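Local coordinates for Hpy188I (Helicobacter pylori, PDB 3OQG), which cleaves DNA as a GIY-YIG family restriction endonuclease, captured here bound to its substrate DNA, at residues Thr89-Thr92 against Lys93-Ser97. Sequence-based numbering, arbitrary orientation.
With nucleotides of chain C.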
loop_
_atom_site.group_PDB
_atom_site.type_symbol
_atom_site.label_atom_id
_atom_site.label_comp_id
_atom_site.label_asym_id
_atom_site.label_seq_id
_atom_site.Cartn_x
_atom_site.Cartn_y
_atom_site.Cartn_z
ATOM N N THR A 89 -0.788 -0.190 -11.022
ATOM C CA THR A 89 -1.982 -0.452 -11.832
ATOM C C THR A 89 -2.102 0.641 -12.906
ATOM O O THR A 89 -1.298 1.579 -12.924
ATOM C CB THR A 89 -3.264 -0.503 -10.928
ATOM O OG1 THR A 89 -3.610 0.817 -10.499
ATOM C CG2 THR A 89 -3.041 -1.424 -9.714
ATOM N N PRO A 90 -3.102 0.539 -13.809
ATOM C CA PRO A 90 -3.388 1.685 -14.687
ATOM C C PRO A 90 -3.954 2.876 -13.925
ATOM O O PRO A 90 -4.447 2.716 -12.811
ATOM C CB PRO A 90 -4.449 1.131 -15.667
ATOM C CG PRO A 90 -4.345 -0.342 -15.554
ATOM C CD PRO A 90 -3.999 -0.587 -14.108
ATOM N N ILE A 91 -3.870 4.074 -14.507
ATOM C CA ILE A 91 -4.410 5.271 -13.862
ATOM C C ILE A 91 -5.872 5.109 -13.438
ATOM O O ILE A 91 -6.314 5.679 -12.424
ATOM C CB ILE A 91 -4.232 6.533 -14.765
ATOM C CG1 ILE A 91 -4.508 7.807 -13.965
ATOM C CG2 ILE A 91 -5.015 6.399 -16.114
ATOM C CD1 ILE A 91 -3.572 8.022 -12.743
ATOM N N THR A 92 -6.636 4.365 -14.226
ATOM C CA THR A 92 -8.059 4.228 -13.982
ATOM C C THR A 92 -8.310 3.585 -12.613
ATOM O O THR A 92 -9.176 4.029 -11.870
ATOM C CB THR A 92 -8.747 3.410 -15.098
ATOM O OG1 THR A 92 -8.074 2.157 -15.277
ATOM C CG2 THR A 92 -8.718 4.195 -16.402
ATOM N N LYS A 93 -7.553 2.536 -12.300
ATOM C CA LYS A 93 -7.661 1.869 -10.997
ATOM C C LYS A 93 -7.187 2.777 -9.849
ATOM O O LYS A 93 -7.780 2.794 -8.750
ATOM C CB LYS A 93 -6.916 0.529 -11.009
ATOM C CG LYS A 93 -7.592 -0.538 -11.872
ATOM C CD LYS A 93 -6.961 -1.881 -11.578
ATOM C CE LYS A 93 -7.362 -2.935 -12.546
ATOM N NZ LYS A 93 -6.662 -4.213 -12.192
ATOM N N ARG A 94 -6.117 3.535 -10.077
ATOM C CA ARG A 94 -5.652 4.461 -9.056
ATOM C C ARG A 94 -6.709 5.525 -8.774
ATOM O O ARG A 94 -6.913 5.907 -7.628
ATOM C CB ARG A 94 -4.307 5.113 -9.419
ATOM C CG ARG A 94 -3.764 6.065 -8.328
ATOM C CD ARG A 94 -3.454 5.310 -7.023
ATOM N NE ARG A 94 -3.083 6.125 -5.862
ATOM C CZ ARG A 94 -3.928 6.541 -4.918
ATOM N NH1 ARG A 94 -5.204 6.280 -4.997
ATOM N NH2 ARG A 94 -3.466 7.203 -3.857
ATOM N N VAL A 95 -7.362 6.030 -9.821
ATOM C CA VAL A 95 -8.467 6.976 -9.625
ATOM C C VAL A 95 -9.648 6.330 -8.880
ATOM O O VAL A 95 -10.223 6.955 -8.005
ATOM C CB VAL A 95 -8.898 7.600 -10.961
ATOM C CG1 VAL A 95 -10.188 8.468 -10.770
ATOM C CG2 VAL A 95 -7.732 8.408 -11.521
ATOM N N GLN A 96 -10.019 5.108 -9.261
ATOM C CA GLN A 96 -10.984 4.256 -8.532
ATOM C C GLN A 96 -10.646 4.273 -7.030
ATOM O O GLN A 96 -11.485 4.560 -6.167
ATOM C CB GLN A 96 -10.843 2.854 -9.140
ATOM C CG GLN A 96 -11.874 1.834 -8.809
ATOM C CD GLN A 96 -11.639 0.633 -9.753
ATOM O OE1 GLN A 96 -11.352 -0.468 -9.308
ATOM N NE2 GLN A 96 -11.649 0.903 -11.084
ATOM N N SER A 97 -9.381 4.029 -6.732
ATOM C CA SER A 97 -8.887 4.081 -5.347
ATOM C C SER A 97 -9.093 5.475 -4.719
ATOM O O SER A 97 -9.646 5.595 -3.620
ATOM C CB SER A 97 -7.419 3.635 -5.304
ATOM O OG SER A 97 -6.944 3.565 -3.955
ATOM P P DA C 7 -1.143 1.046 -6.272
ATOM O OP1 DA C 7 -0.089 0.503 -7.155
ATOM O OP2 DA C 7 -2.144 2.001 -6.820
ATOM O "O5'" DA C 7 -1.942 -0.177 -5.638
ATOM C "C5'" DA C 7 -1.243 -1.166 -4.884
ATOM C "C4'" DA C 7 -2.147 -2.333 -4.560
ATOM O "O4'" DA C 7 -3.154 -1.934 -3.603
ATOM C "C3'" DA C 7 -2.892 -2.946 -5.742
ATOM O "O3'" DA C 7 -2.844 -4.374 -5.649
ATOM C "C2'" DA C 7 -4.310 -2.423 -5.588
ATOM C "C1'" DA C 7 -4.455 -2.210 -4.091
ATOM N N9 DA C 7 -5.308 -1.071 -3.747
ATOM C C8 DA C 7 -5.086 0.253 -4.054
ATOM N N7 DA C 7 -6.026 1.060 -3.630
ATOM C C5 DA C 7 -6.930 0.218 -2.996
ATOM C C6 DA C 7 -8.153 0.460 -2.345
ATOM N N6 DA C 7 -8.702 1.676 -2.215
ATOM N N1 DA C 7 -8.806 -0.602 -1.827
ATOM C C2 DA C 7 -8.256 -1.821 -1.959
ATOM N N3 DA C 7 -7.122 -2.174 -2.548
ATOM C C4 DA C 7 -6.496 -1.097 -3.057
ATOM P P DG C 6 0.338 7.276 -3.493
ATOM O OP1 DG C 6 1.262 7.703 -4.564
ATOM O OP2 DG C 6 -0.875 8.080 -3.192
ATOM O "O5'" DG C 6 -0.088 5.769 -3.773
ATOM C "C5'" DG C 6 0.841 4.721 -3.510
ATOM C "C4'" DG C 6 0.132 3.395 -3.396
ATOM O "O4'" DG C 6 -0.760 3.378 -2.255
ATOM C "C3'" DG C 6 -0.725 3.027 -4.610
ATOM O "O3'" DG C 6 -0.406 1.697 -5.014
ATOM C "C2'" DG C 6 -2.146 3.091 -4.081
ATOM C "C1'" DG C 6 -1.919 2.670 -2.647
ATOM N N9 DG C 6 -3.007 2.984 -1.726
ATOM C C8 DG C 6 -3.517 4.219 -1.395
ATOM N N7 DG C 6 -4.543 4.149 -0.587
ATOM C C5 DG C 6 -4.707 2.786 -0.355
ATOM C C6 DG C 6 -5.669 2.089 0.427
ATOM O O6 DG C 6 -6.612 2.552 1.090
ATOM N N1 DG C 6 -5.462 0.708 0.377
ATOM C C2 DG C 6 -4.471 0.086 -0.341
ATOM N N2 DG C 6 -4.438 -1.257 -0.285
ATOM N N3 DG C 6 -3.576 0.723 -1.069
ATOM C C4 DG C 6 -3.756 2.059 -1.035
ATOM P P DC C 9 -8.798 -9.119 -5.518
ATOM O OP1 DC C 9 -8.672 -10.408 -4.788
ATOM O OP2 DC C 9 -8.477 -9.068 -6.966
ATOM O "O5'" DC C 9 -10.275 -8.565 -5.297
ATOM C "C5'" DC C 9 -10.804 -8.389 -3.985
ATOM C "C4'" DC C 9 -12.152 -7.704 -4.044
ATOM O "O4'" DC C 9 -12.055 -6.309 -4.418
ATOM C "C3'" DC C 9 -13.179 -8.330 -4.995
ATOM O "O3'" DC C 9 -14.264 -8.864 -4.257
ATOM C "C2'" DC C 9 -13.692 -7.156 -5.814
ATOM C "C1'" DC C 9 -13.321 -5.969 -4.949
ATOM N N1 DC C 9 -13.210 -4.702 -5.689
ATOM C C2 DC C 9 -14.125 -3.692 -5.406
ATOM O O2 DC C 9 -14.963 -3.882 -4.507
ATOM N N3 DC C 9 -14.074 -2.539 -6.107
ATOM C C4 DC C 9 -13.151 -2.378 -7.052
ATOM N N4 DC C 9 -13.153 -1.227 -7.729
ATOM C C5 DC C 9 -12.188 -3.388 -7.346
ATOM C C6 DC C 9 -12.254 -4.523 -6.645
#
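The guanidinium of Arg94 lies against the DNA backbone, with C2' of DG6 of chain C 3.6 Å above one face, displaced from the centre of the group, and with the phosphorus of the same nucleotide and Ser97 C in plane at the edge. Arg94 NH2 donates to OP2 of DG6 of chain C at 2.8 Å, nearly straight at 162°, while NH1 is held by Asn115 and Tyr98 adds a cation-pi contact; together these should fix the rotation of the group. CG stands opposite the backbone N (chi1 -178°) and the chain then bends at chi2, which carries the cation off the helix to the phosphate. Ser97 OG donates to DA7 N7 of chain C at 2.7 Å and is also bonded to Asn115, so Asn115 braces Arg94 and Ser97 alike. Beneath these groups the first turn of helix 91-98 follows Pro90 at the N-cap; Pro90 O accepts two weak bonds, from Lys93 N and Arg94 N. Ile91 O then receives Val95 N at 2.8 Å, and Ile91 CG1 meets Val95 CG2 at 4.1 Å on the face packed against strand 42-50. Thr89, bonded through OG1 to Ser87, sets that hydroxyl 3.4 Å from Lys93 CB, and the two side chains cross at roughly a right angle. The arginine also sits near His86, which binds calcium in another structure of this protein, a position consistent with a place beside the active site of a GIY-YIG nuclease, on a helix that joins phosphate binding to base contacts.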